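Local structure of chitinase (Chromobacterium violaceum, 4TXG) at residues K418-A423 with G477-S482; D502-D507 with M522-N527; R557-A562 with I585-A590; W567-N570 with V575-S578. The protein probably binds chitin and hydrolyses its glycosidic bonds, as a family 18 glycoside hydrolase. All coordinates share one frame; numbering follows the deposited sequence.

Interaction 1. Residues K418-A423 with G477-S482; sequences KDAELA and GLWGSS
Trp-479 lays one face of its indole against the backbone of Lys-418 and Asp-419, where the chain turns into a short helix. Residues 477-482 begin with a type II beta turn, Gly-477 to Gly-480, closed by a hydrogen bond from Gly-480 N to Gly-477 O (3.0 Å). Leu-478, at its first corner, tucks CD1 over the far face of the indole, which is therefore sandwiched between its own predecessor and residues 418-419. Trp-479 takes the second corner with a positive phi of 63°. Its CG lies anti to the carbonyl carbon (chi1 -56°), swinging the ring out over the incoming loop. Lys-418 O rests above the five-membered ring, 3.3 Å from Trp-479 CG, while Asp-419 CA sits over the six-membered ring in a CH-pi contact, 3.6 Å from its centroid and only 6° off the normal. The Asp-419 carboxylate continues past the benzo rim, OD2 coming within 3.4 Å of Trp-479 CH2. That oxygen is held by His-400, whereas OD1 caps the helix, accepting from Glu-421 N (2.9 Å) and Leu-422 N (3.2 Å); Asp-419 is thus an N-cap leaning on an aromatic ring. Trp-479 NE1 is hydrogen-bonded to Asp-416, just upstream of Lys-418, and Pro-409 also touches the indole. Near the root of the indole, Ala-420 CB meets Trp-479 CB at 4.1 Å. The contact joins the start of helix 420-424 to the long loop running from strand 466-468 to helix 522-530.

Interaction 2. Residues D502-D507 with M522-N527; sequences DNIWHD and MWHAKN
A type I beta turn, Asn-503 to His-506, presents its two central residues, Ile-504 and Trp-505, to Trp-523 and His-524 in the first turn of helix 522-530. Ile-504 lies over one face of the imidazole with two methyl groups: CG2 is 3.5 Å from His-524 NE2, and CD1 makes a CH-pi contact, 3.9 Å from the ring centroid. Both reach the ring because CG1 stands between the backbone N and the carbonyl carbon (chi1 76°), sending the ethyl arm along the imidazole towards His-524 CB. The ring is fixed at both nitrogens, ND1 to Tyr-536 OH and NE2 to Ile-501 O, just before the turn. Next door, the two indoles meet through their benzo rings, Trp-505 CZ2 to Trp-523 CZ2 at 4.0 Å, with planes nearly perpendicular at 89°. Each ring nitrogen is held: Trp-505 NE1 by Tyr-540 OH, Trp-523 NE1 by Ala-606 O. The turn itself is tied by His-506 ND1, which donates to Asn-503 O at 2.8 Å. The contact's place between the seventh and eighth barrel strands, next to an antiparallel sheet, is consistent with the alpha+beta insertion domain of many GH18 chitinases.

Interaction 3. Residues R557-A562 with I585-A590; sequences RNYNGA and IAQKAA
Tyr-559 and Gly-561 are bridged to helix 582-594 by a single amide, that of Gln-587. The glutamine leaves the helix with CG anti to the backbone N and stays extended through chi2, which carries the amide to the strand end. Its last torsion (chi3 4°) eclipses OE1 with CB, turning the oxygen back to the phenol while NE2 faces Gly-561 O. Tyr-559, whose CG is also anti to its backbone N, reaches across to meet it: OH donates to Gln-587 OE1 at 2.7 Å, from a position tilted out of the amide carbonyl plane. OE1 lies at the edge of the phenol ring, near its plane and 3.6 Å from Tyr-559 CE2, and ring and amide planes are 37° apart. On the other branch Gln-587 NE2 donates to Gly-561 O at 3.0 Å with an angle of 152° at the hydrogen, arriving in the carbonyl plane on a lone pair. One bond accepted and one given fix which way round the amide sits. The phenol also touches Gln-583 and Ser-584 of the same helix, and Arg-557 reaches Asp-581 and Gln-583. The contact thereby ties the end of strand 556-560, an outer strand of its antiparallel sheet, to helix 582-594, which packs through Ile-585 and Ala-589 on helix 627-636 and leads into barrel strand 599-603.

Interaction 4. Residues W567-N570 with V575-S578; sequences WLWN and VFLS
Trp-567 and Phe-576 stack on one face of an antiparallel beta hairpin formed by strands 565-570 and 575-578. The five-membered ring of Trp-567 and the phenyl ring make an offset stack, centroids 4.2 Å apart and planes at 23°. A chi1 of 69° wedges the indole CG in between the N and C branches of the main chain and swings the ring over the phenyl; Trp-567 CB, placed by the backbone, also lies over that face. On the same face Trp-569 is paired directly with Phe-576, CE3 lying 4.0 Å from Phe-576 CB and 3.3 Å from Val-575 O. The backbone ladder beneath has two hydrogen-bonded pairs. Leu-568 and Leu-577 exchange N-to-O bonds of 2.9 Å each way; Asn-570 N gives to Val-575 O at 2.8 Å, and Val-575 N returns one to Asn-570 O. On the reverse face, Leu-568 and Leu-577 bring their CB atoms to 4.3 Å and turn towards helix 522-530, touching Glu-529 and Leu-528. Strand 556-560 flanks the hairpin beside 565-570, and strand 466-468 beside 575-578. Farther out, Trp-567 NE1 is hydrogen-bonded to Asn-476 O. At the hairpin's closed end Asn-570 ND2 bonds to Thr-552 O, while its OD1 takes Lys-573 N of the connecting turn.

Overall arrangement
All four contacts belong to the GH18 catalytic region, and most of their segments lie between barrel strands 457-462 and 599-603. Interactions 1, 2 and 3 come in series along the chain; interaction 4 is nested in the loop that interaction 3 closes. Interaction 4 is central: its centre lies about 12 Å from that of interaction 2, 14 Å from interaction 1 and 15 Å from interaction 3. Residues 477-478 pack on the tryptophan-bearing face of its sheet, helix 522-530 on the leucine-bearing face. Interactions 1 and 2, centres about 23 Å apart, do not touch. The sheet links these inserted segments to each other, to the 418-423 loop and to helix 582-594, which leads into the barrel.

Interaction 1. Residues K418-A423 with G477-S482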
loop_
_atom_site.group_PDB
_atom_site.type_symbol
_atom_site.label_atom_id
_atom_site.label_comp_id
_atom_site.label_asym_id
_atom_site.label_seq_id
_atom_site.Cartn_x
_atom_site.Cartn_y
_atom_site.Cartn_z
ATOM N N LYS A 418 -11.848 6.988 -19.579
ATOM C CA LYS A 418 -12.150 8.424 -19.611
ATOM C C LYS A 418 -11.481 9.242 -18.494
ATOM O O LYS A 418 -11.876 10.382 -18.251
ATOM C CB LYS A 418 -13.664 8.637 -19.534
ATOM C CG LYS A 418 -14.459 8.065 -20.697
ATOM C CD LYS A 418 -15.949 8.311 -20.486
ATOM C CE LYS A 418 -16.802 7.238 -21.138
ATOM N NZ LYS A 418 -16.615 5.913 -20.476
ATOM N N ASP A 419 -10.488 8.673 -17.813
ATOM C CA ASP A 419 -9.790 9.417 -16.758
ATOM C C ASP A 419 -9.188 10.687 -17.356
ATOM O O ASP A 419 -8.352 10.609 -18.252
ATOM C CB ASP A 419 -8.697 8.567 -16.098
ATOM C CG ASP A 419 -8.064 9.259 -14.891
ATOM O OD1 ASP A 419 -7.435 10.322 -15.065
ATOM O OD2 ASP A 419 -8.186 8.739 -13.762
ATOM N N ALA A 420 -9.630 11.849 -16.875
ATOM C CA ALA A 420 -9.276 13.122 -17.499
ATOM C C ALA A 420 -7.778 13.413 -17.406
ATOM O O ALA A 420 -7.211 14.097 -18.266
ATOM C CB ALA A 420 -10.075 14.259 -16.868
ATOM N N GLU A 421 -7.136 12.899 -16.359
ATOM C CA GLU A 421 -5.700 13.095 -16.192
ATOM C C GLU A 421 -4.930 12.256 -17.204
ATOM O O GLU A 421 -4.013 12.748 -17.870
ATOM C CB GLU A 421 -5.264 12.748 -14.768
ATOM C CG GLU A 421 -3.800 13.034 -14.491
ATOM C CD GLU A 421 -3.459 12.998 -13.012
ATOM O OE1 GLU A 421 -2.290 13.286 -12.673
ATOM O OE2 GLU A 421 -4.349 12.699 -12.183
ATOM N N LEU A 422 -5.308 10.988 -17.322
ATOM C CA LEU A 422 -4.692 10.097 -18.299
ATOM C C LEU A 422 -4.899 10.603 -19.724
ATOM O O LEU A 422 -3.991 10.519 -20.549
ATOM C CB LEU A 422 -5.243 8.672 -18.145
ATOM C CG LEU A 422 -4.879 8.011 -16.813
ATOM C CD1 LEU A 422 -5.290 6.534 -16.822
ATOM C CD2 LEU A 422 -3.399 8.144 -16.536
ATOM N N ALA A 423 -6.080 11.147 -20.012
ATOM C CA ALA A 423 -6.344 11.703 -21.333
ATOM C C ALA A 423 -5.436 12.905 -21.601
ATOM O O ALA A 423 -4.917 13.075 -22.710
ATOM C CB ALA A 423 -7.813 12.100 -21.469
ATOM N N GLY A 477 -19.859 16.773 -12.583
ATOM C CA GLY A 477 -18.531 16.985 -12.031
ATOM C C GLY A 477 -17.484 15.946 -12.400
ATOM O O GLY A 477 -16.281 16.222 -12.343
ATOM N N LEU A 478 -17.925 14.746 -12.763
ATOM C CA LEU A 478 -16.991 13.648 -13.025
ATOM C C LEU A 478 -16.133 13.927 -14.252
ATOM O O LEU A 478 -16.658 14.178 -15.331
ATOM C CB LEU A 478 -17.741 12.326 -13.216
ATOM C CG LEU A 478 -16.857 11.104 -13.480
ATOM C CD1 LEU A 478 -16.055 10.745 -12.224
ATOM C CD2 LEU A 478 -17.711 9.922 -13.926
ATOM N N TRP A 479 -14.815 13.863 -14.062
ATOM C CA TRP A 479 -13.819 14.150 -15.098
ATOM C C TRP A 479 -13.901 15.600 -15.558
ATOM O O TRP A 479 -13.498 15.937 -16.674
ATOM C CB TRP A 479 -13.950 13.199 -16.300
ATOM C CG TRP A 479 -13.877 11.726 -15.948
ATOM C CD1 TRP A 479 -14.696 10.737 -16.423
ATOM C CD2 TRP A 479 -12.953 11.080 -15.051
ATOM N NE1 TRP A 479 -14.340 9.526 -15.885
ATOM C CE2 TRP A 479 -13.269 9.705 -15.045
ATOM C CE3 TRP A 479 -11.887 11.529 -14.256
ATOM C CZ2 TRP A 479 -12.569 8.777 -14.275
ATOM C CZ3 TRP A 479 -11.188 10.595 -13.490
ATOM C CH2 TRP A 479 -11.534 9.239 -13.511
ATOM N N GLY A 480 -14.400 16.455 -14.672
ATOM C CA GLY A 480 -14.357 17.886 -14.885
ATOM C C GLY A 480 -13.026 18.471 -14.458
ATOM O O GLY A 480 -12.058 17.746 -14.207
ATOM N N SER A 481 -12.980 19.794 -14.377
ATOM C CA SER A 481 -11.747 20.504 -14.074
ATOM C C SER A 481 -11.979 21.567 -13.017
ATOM O O SER A 481 -12.986 22.274 -13.038
ATOM C CB SER A 481 -11.176 21.150 -15.338
ATOM O OG SER A 481 -10.042 21.937 -15.020
ATOM N N SER A 482 -11.028 21.688 -12.101
ATOM C CA SER A 482 -11.141 22.660 -11.023
ATOM C C SER A 482 -9.770 23.199 -10.666
ATOM O O SER A 482 -9.033 22.572 -9.919
ATOM C CB SER A 482 -11.792 22.018 -9.800
ATOM O OG SER A 482 -11.602 22.826 -8.650
#

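Interaction 2. Residues D502-D507 with M522-N527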
loop_
_atom_site.group_PDB
_atom_site.type_symbol
_atom_site.label_atom_id
_atom_site.label_comp_id
_atom_site.label_asym_id
_atom_site.label_seq_id
_atom_site.Cartn_x
_atom_site.Cartn_y
_atom_site.Cartn_z
ATOM N N ASP A 502 -17.621 21.575 3.608
ATOM C CA ASP A 502 -17.176 20.529 2.681
ATOM C C ASP A 502 -15.768 20.001 2.979
ATOM O O ASP A 502 -15.209 19.245 2.181
ATOM C CB ASP A 502 -17.198 21.056 1.245
ATOM C CG ASP A 502 -18.579 21.444 0.785
ATOM O OD1 ASP A 502 -19.551 20.753 1.174
ATOM O OD2 ASP A 502 -18.691 22.441 0.032
ATOM N N ASN A 503 -15.197 20.377 4.120
ATOM C CA ASN A 503 -13.781 20.124 4.368
ATOM C C ASN A 503 -13.478 20.027 5.871
ATOM O O ASN A 503 -12.492 20.576 6.351
ATOM C CB ASN A 503 -12.958 21.244 3.705
ATOM C CG ASN A 503 -11.460 20.968 3.678
ATOM O OD1 ASN A 503 -11.014 19.841 3.470
ATOM N ND2 ASN A 503 -10.674 22.020 3.887
ATOM N N ILE A 504 -14.329 19.326 6.619
ATOM C CA ILE A 504 -14.265 19.431 8.078
ATOM C C ILE A 504 -13.070 18.714 8.703
ATOM O O ILE A 504 -12.717 18.990 9.844
ATOM C CB ILE A 504 -15.568 18.920 8.748
ATOM C CG1 ILE A 504 -15.654 17.390 8.767
ATOM C CG2 ILE A 504 -16.786 19.546 8.080
ATOM C CD1 ILE A 504 -16.796 16.868 9.679
ATOM N N TRP A 505 -12.442 17.807 7.959
ATOM C CA TRP A 505 -11.242 17.140 8.454
ATOM C C TRP A 505 -9.984 17.759 7.843
ATOM O O TRP A 505 -8.990 17.074 7.616
ATOM C CB TRP A 505 -11.301 15.644 8.160
ATOM C CG TRP A 505 -11.867 14.850 9.297
ATOM C CD1 TRP A 505 -12.498 15.333 10.408
ATOM C CD2 TRP A 505 -11.847 13.425 9.433
ATOM N NE1 TRP A 505 -12.868 14.292 11.233
ATOM C CE2 TRP A 505 -12.481 13.111 10.653
ATOM C CE3 TRP A 505 -11.350 12.385 8.642
ATOM C CZ2 TRP A 505 -12.627 11.793 11.104
ATOM C CZ3 TRP A 505 -11.502 11.081 9.090
ATOM C CH2 TRP A 505 -12.128 10.799 10.308
ATOM N N HIS A 506 -10.034 19.065 7.596
ATOM C CA HIS A 506 -8.887 19.796 7.061
ATOM C C HIS A 506 -7.688 19.817 8.003
ATOM O O HIS A 506 -7.830 19.686 9.224
ATOM C CB HIS A 506 -9.280 21.238 6.752
ATOM C CG HIS A 506 -9.799 21.984 7.944
ATOM N ND1 HIS A 506 -11.146 22.149 8.189
ATOM C CD2 HIS A 506 -9.153 22.588 8.968
ATOM C CE1 HIS A 506 -11.307 22.831 9.309
ATOM N NE2 HIS A 506 -10.114 23.112 9.802
ATOM N N ASP A 507 -6.510 19.984 7.415
ATOM C CA ASP A 507 -5.323 20.406 8.144
ATOM C C ASP A 507 -5.268 21.934 8.165
ATOM O O ASP A 507 -5.979 22.602 7.407
ATOM C CB ASP A 507 -4.053 19.838 7.504
ATOM C CG ASP A 507 -3.943 18.330 7.657
ATOM O OD1 ASP A 507 -4.385 17.802 8.698
ATOM O OD2 ASP A 507 -3.413 17.673 6.733
ATOM N N MET A 522 -16.587 9.812 6.328
ATOM C CA MET A 522 -17.757 9.419 5.548
ATOM C C MET A 522 -19.078 9.664 6.296
ATOM O O MET A 522 -20.122 9.842 5.653
ATOM C CB MET A 522 -17.645 7.953 5.099
ATOM C CG MET A 522 -16.964 7.795 3.718
ATOM S SD MET A 522 -17.694 8.862 2.451
ATOM C CE MET A 522 -19.394 8.313 2.498
ATOM N N TRP A 523 -19.063 9.705 7.632
ATOM C CA TRP A 523 -20.309 10.065 8.317
ATOM C C TRP A 523 -20.739 11.484 7.961
ATOM O O TRP A 523 -21.936 11.761 7.825
ATOM C CB TRP A 523 -20.225 9.937 9.850
ATOM C CG TRP A 523 -18.880 10.142 10.531
ATOM C CD1 TRP A 523 -17.895 9.200 10.699
ATOM C CD2 TRP A 523 -18.422 11.320 11.222
ATOM N NE1 TRP A 523 -16.850 9.731 11.412
ATOM C CE2 TRP A 523 -17.142 11.028 11.743
ATOM C CE3 TRP A 523 -18.957 12.598 11.425
ATOM C CZ2 TRP A 523 -16.387 11.967 12.456
ATOM C CZ3 TRP A 523 -18.214 13.528 12.140
ATOM C CH2 TRP A 523 -16.938 13.208 12.644
ATOM N N HIS A 524 -19.780 12.387 7.790
ATOM C CA HIS A 524 -20.162 13.745 7.444
ATOM C C HIS A 524 -20.696 13.789 6.011
ATOM O O HIS A 524 -21.687 14.463 5.747
ATOM C CB HIS A 524 -18.997 14.727 7.622
ATOM C CG HIS A 524 -19.384 16.149 7.343
ATOM N ND1 HIS A 524 -20.394 16.784 8.022
ATOM C CD2 HIS A 524 -18.917 17.038 6.431
ATOM C CE1 HIS A 524 -20.530 18.019 7.555
ATOM N NE2 HIS A 524 -19.652 18.189 6.584
ATOM N N ALA A 525 -20.071 13.044 5.097
ATOM C CA ALA A 525 -20.575 12.954 3.728
ATOM C C ALA A 525 -21.990 12.366 3.682
ATOM O O ALA A 525 -22.807 12.761 2.852
ATOM C CB ALA A 525 -19.625 12.123 2.867
ATOM N N LYS A 526 -22.275 11.419 4.571
ATOM C CA LYS A 526 -23.614 10.838 4.642
ATOM C C LYS A 526 -24.631 11.860 5.161
ATOM O O LYS A 526 -25.779 11.882 4.705
ATOM C CB LYS A 526 -23.605 9.570 5.510
ATOM C CG LYS A 526 -22.997 8.356 4.785
ATOM C CD LYS A 526 -23.979 7.862 3.725
ATOM C CE LYS A 526 -23.311 7.184 2.538
ATOM N NZ LYS A 526 -24.329 6.874 1.462
ATOM N N ASN A 527 -24.224 12.704 6.105
ATOM C CA ASN A 527 -25.100 13.789 6.549
ATOM C C ASN A 527 -25.347 14.822 5.444
ATOM O O ASN A 527 -26.472 15.286 5.269
ATOM C CB ASN A 527 -24.533 14.472 7.795
ATOM C CG ASN A 527 -24.762 13.647 9.055
ATOM O OD1 ASN A 527 -25.742 12.902 9.149
ATOM N ND2 ASN A 527 -23.864 13.779 10.030
#

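Interaction 3. Residues R557-A562 with I585-A590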
loop_
_atom_site.group_PDB
_atom_site.type_symbol
_atom_site.label_atom_id
_atom_site.label_comp_id
_atom_site.label_asym_id
_atom_site.label_seq_id
_atom_site.Cartn_x
_atom_site.Cartn_y
_atom_site.Cartn_z
ATOM N N ARG A 557 -26.275 12.322 -4.577
ATOM C CA ARG A 557 -25.396 11.163 -4.718
ATOM C C ARG A 557 -25.452 10.608 -6.134
ATOM O O ARG A 557 -26.528 10.427 -6.710
ATOM C CB ARG A 557 -25.755 10.065 -3.715
ATOM C CG ARG A 557 -24.840 8.836 -3.801
ATOM C CD ARG A 557 -25.231 7.793 -2.769
ATOM N NE ARG A 557 -24.395 6.597 -2.850
ATOM C CZ ARG A 557 -24.563 5.626 -3.747
ATOM N NH1 ARG A 557 -25.529 5.709 -4.663
ATOM N NH2 ARG A 557 -23.760 4.573 -3.729
ATOM N N ASN A 558 -24.267 10.365 -6.684
ATOM C CA ASN A 558 -24.094 9.762 -7.992
ATOM C C ASN A 558 -23.329 8.468 -7.835
ATOM O O ASN A 558 -22.582 8.304 -6.878
ATOM C CB ASN A 558 -23.326 10.699 -8.925
ATOM C CG ASN A 558 -24.173 11.833 -9.441
ATOM O OD1 ASN A 558 -24.544 11.854 -10.616
ATOM N ND2 ASN A 558 -24.498 12.780 -8.567
ATOM N N TYR A 559 -23.504 7.545 -8.770
ATOM C CA TYR A 559 -22.698 6.328 -8.735
ATOM C C TYR A 559 -22.347 5.913 -10.145
ATOM O O TYR A 559 -23.184 5.968 -11.048
ATOM C CB TYR A 559 -23.433 5.187 -8.021
ATOM C CG TYR A 559 -22.526 4.014 -7.681
ATOM C CD1 TYR A 559 -21.758 4.030 -6.529
ATOM C CD2 TYR A 559 -22.439 2.901 -8.511
ATOM C CE1 TYR A 559 -20.917 2.974 -6.199
ATOM C CE2 TYR A 559 -21.591 1.832 -8.191
ATOM C CZ TYR A 559 -20.842 1.878 -7.031
ATOM O OH TYR A 559 -20.007 0.837 -6.688
ATOM N N ASN A 560 -21.103 5.494 -10.332
ATOM C CA ASN A 560 -20.663 4.981 -11.615
ATOM C C ASN A 560 -20.155 3.550 -11.429
ATOM O O ASN A 560 -19.122 3.335 -10.799
ATOM C CB ASN A 560 -19.579 5.902 -12.194
ATOM C CG ASN A 560 -19.112 5.479 -13.572
ATOM O OD1 ASN A 560 -18.656 4.359 -13.768
ATOM N ND2 ASN A 560 -19.214 6.390 -14.534
ATOM N N GLY A 561 -20.892 2.575 -11.962
ATOM C CA GLY A 561 -20.542 1.171 -11.777
ATOM C C GLY A 561 -19.306 0.727 -12.547
ATOM O O GLY A 561 -18.664 -0.260 -12.183
ATOM N N ALA A 562 -18.974 1.442 -13.618
ATOM C CA ALA A 562 -17.758 1.138 -14.369
ATOM C C ALA A 562 -16.530 1.455 -13.526
ATOM O O ALA A 562 -15.483 0.823 -13.657
ATOM C CB ALA A 562 -17.735 1.922 -15.690
ATOM N N ILE A 585 -18.156 -0.356 -1.547
ATOM C CA ILE A 585 -17.507 -1.366 -0.723
ATOM C C ILE A 585 -18.001 -2.767 -1.121
ATOM O O ILE A 585 -17.200 -3.695 -1.209
ATOM C CB ILE A 585 -17.742 -1.112 0.798
ATOM C CG1 ILE A 585 -16.997 0.154 1.245
ATOM C CG2 ILE A 585 -17.278 -2.308 1.632
ATOM C CD1 ILE A 585 -15.491 0.117 0.994
ATOM N N ALA A 586 -19.297 -2.916 -1.400
ATOM C CA ALA A 586 -19.810 -4.234 -1.784
ATOM C C ALA A 586 -19.229 -4.671 -3.122
ATOM O O ALA A 586 -18.886 -5.844 -3.315
ATOM C CB ALA A 586 -21.329 -4.232 -1.842
ATOM N N GLN A 587 -19.126 -3.724 -4.048
ATOM C CA GLN A 587 -18.562 -4.007 -5.363
ATOM C C GLN A 587 -17.067 -4.373 -5.250
ATOM O O GLN A 587 -16.610 -5.333 -5.862
ATOM C CB GLN A 587 -18.784 -2.803 -6.305
ATOM C CG GLN A 587 -18.299 -3.039 -7.736
ATOM C CD GLN A 587 -18.892 -2.086 -8.773
ATOM O OE1 GLN A 587 -19.642 -1.162 -8.449
ATOM N NE2 GLN A 587 -18.542 -2.313 -10.043
ATOM N N LYS A 588 -16.312 -3.642 -4.434
ATOM C CA LYS A 588 -14.895 -3.952 -4.242
ATOM C C LYS A 588 -14.710 -5.266 -3.493
ATOM O O LYS A 588 -13.789 -6.036 -3.784
ATOM C CB LYS A 588 -14.192 -2.820 -3.499
ATOM C CG LYS A 588 -14.035 -1.574 -4.373
ATOM C CD LYS A 588 -13.348 -0.441 -3.623
ATOM C CE LYS A 588 -13.248 0.806 -4.501
ATOM N NZ LYS A 588 -12.484 1.906 -3.818
ATOM N N ALA A 589 -15.599 -5.527 -2.538
ATOM C CA ALA A 589 -15.538 -6.761 -1.766
ATOM C C ALA A 589 -15.778 -7.975 -2.659
ATOM O O ALA A 589 -15.147 -9.016 -2.476
ATOM C CB ALA A 589 -16.551 -6.731 -0.624
ATOM N N ALA A 590 -16.684 -7.849 -3.625
ATOM C CA ALA A 590 -16.923 -8.948 -4.555
ATOM C C ALA A 590 -15.663 -9.227 -5.363
ATOM O O ALA A 590 -15.301 -10.385 -5.594
ATOM C CB ALA A 590 -18.097 -8.634 -5.485
#

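Interaction 4. Residues W567-N570 with V575-S578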
loop_
_atom_site.group_PDB
_atom_site.type_symbol
_atom_site.label_atom_id
_atom_site.label_comp_id
_atom_site.label_asym_id
_atom_site.label_seq_id
_atom_site.Cartn_x
_atom_site.Cartn_y
_atom_site.Cartn_z
ATOM N N TRP A 567 -20.156 9.497 -5.563
ATOM C CA TRP A 567 -19.773 10.845 -5.206
ATOM C C TRP A 567 -20.987 11.703 -4.945
ATOM O O TRP A 567 -22.123 11.320 -5.237
ATOM C CB TRP A 567 -18.912 11.492 -6.290
ATOM C CG TRP A 567 -19.581 11.826 -7.608
ATOM C CD1 TRP A 567 -20.079 13.041 -8.000
ATOM C CD2 TRP A 567 -19.752 10.949 -8.730
ATOM N NE1 TRP A 567 -20.560 12.966 -9.289
ATOM C CE2 TRP A 567 -20.357 11.688 -9.765
ATOM C CE3 TRP A 567 -19.451 9.597 -8.959
ATOM C CZ2 TRP A 567 -20.682 11.132 -11.001
ATOM C CZ3 TRP A 567 -19.771 9.040 -10.191
ATOM C CH2 TRP A 567 -20.376 9.806 -11.196
ATOM N N LEU A 568 -20.720 12.864 -4.370
ATOM C CA LEU A 568 -21.744 13.876 -4.197
ATOM C C LEU A 568 -21.476 15.007 -5.165
ATOM O O LEU A 568 -20.349 15.487 -5.262
ATOM C CB LEU A 568 -21.745 14.400 -2.765
ATOM C CG LEU A 568 -22.024 13.368 -1.682
ATOM C CD1 LEU A 568 -21.888 14.028 -0.323
ATOM C CD2 LEU A 568 -23.423 12.786 -1.880
ATOM N N TRP A 569 -22.514 15.429 -5.871
ATOM C CA TRP A 569 -22.420 16.591 -6.739
ATOM C C TRP A 569 -23.404 17.639 -6.262
ATOM O O TRP A 569 -24.609 17.392 -6.200
ATOM C CB TRP A 569 -22.688 16.199 -8.196
ATOM C CG TRP A 569 -22.768 17.345 -9.156
ATOM C CD1 TRP A 569 -23.868 17.740 -9.881
ATOM C CD2 TRP A 569 -21.712 18.247 -9.508
ATOM N NE1 TRP A 569 -23.551 18.828 -10.667
ATOM C CE2 TRP A 569 -22.228 19.159 -10.457
ATOM C CE3 TRP A 569 -20.369 18.371 -9.120
ATOM C CZ2 TRP A 569 -21.462 20.186 -11.014
ATOM C CZ3 TRP A 569 -19.605 19.391 -9.675
ATOM C CH2 TRP A 569 -20.152 20.281 -10.615
ATOM N N ASN A 570 -22.873 18.802 -5.901
ATOM C CA ASN A 570 -23.692 19.946 -5.534
ATOM C C ASN A 570 -23.662 20.951 -6.677
ATOM O O ASN A 570 -22.715 21.721 -6.810
ATOM C CB ASN A 570 -23.188 20.569 -4.228
ATOM C CG ASN A 570 -24.128 21.623 -3.676
ATOM O OD1 ASN A 570 -24.650 22.462 -4.411
ATOM N ND2 ASN A 570 -24.346 21.587 -2.363
ATOM N N VAL A 575 -19.702 21.737 -6.470
ATOM C CA VAL A 575 -18.823 20.971 -5.582
ATOM C C VAL A 575 -18.953 19.469 -5.851
ATOM O O VAL A 575 -20.054 18.929 -5.905
ATOM C CB VAL A 575 -19.126 21.258 -4.087
ATOM C CG1 VAL A 575 -18.490 20.180 -3.170
ATOM C CG2 VAL A 575 -18.640 22.643 -3.703
ATOM N N PHE A 576 -17.808 18.823 -6.050
ATOM C CA PHE A 576 -17.696 17.379 -6.260
ATOM C C PHE A 576 -16.968 16.788 -5.064
ATOM O O PHE A 576 -15.820 17.155 -4.807
ATOM C CB PHE A 576 -16.923 17.097 -7.565
ATOM C CG PHE A 576 -16.698 15.629 -7.876
ATOM C CD1 PHE A 576 -15.712 14.892 -7.226
ATOM C CD2 PHE A 576 -17.421 15.014 -8.891
ATOM C CE1 PHE A 576 -15.495 13.552 -7.548
ATOM C CE2 PHE A 576 -17.192 13.679 -9.222
ATOM C CZ PHE A 576 -16.241 12.953 -8.547
ATOM N N LEU A 577 -17.614 15.880 -4.335
ATOM C CA LEU A 577 -16.953 15.193 -3.226
ATOM C C LEU A 577 -16.888 13.711 -3.528
ATOM O O LEU A 577 -17.922 13.066 -3.657
ATOM C CB LEU A 577 -17.695 15.423 -1.901
ATOM C CG LEU A 577 -17.757 16.866 -1.400
ATOM C CD1 LEU A 577 -18.648 16.963 -0.175
ATOM C CD2 LEU A 577 -16.361 17.362 -1.078
ATOM N N SER A 578 -15.680 13.167 -3.661
ATOM C CA SER A 578 -15.547 11.734 -3.889
ATOM C C SER A 578 -15.794 10.967 -2.599
ATOM O O SER A 578 -15.162 11.242 -1.582
ATOM C CB SER A 578 -14.156 11.394 -4.437
ATOM O OG SER A 578 -13.991 9.991 -4.481
#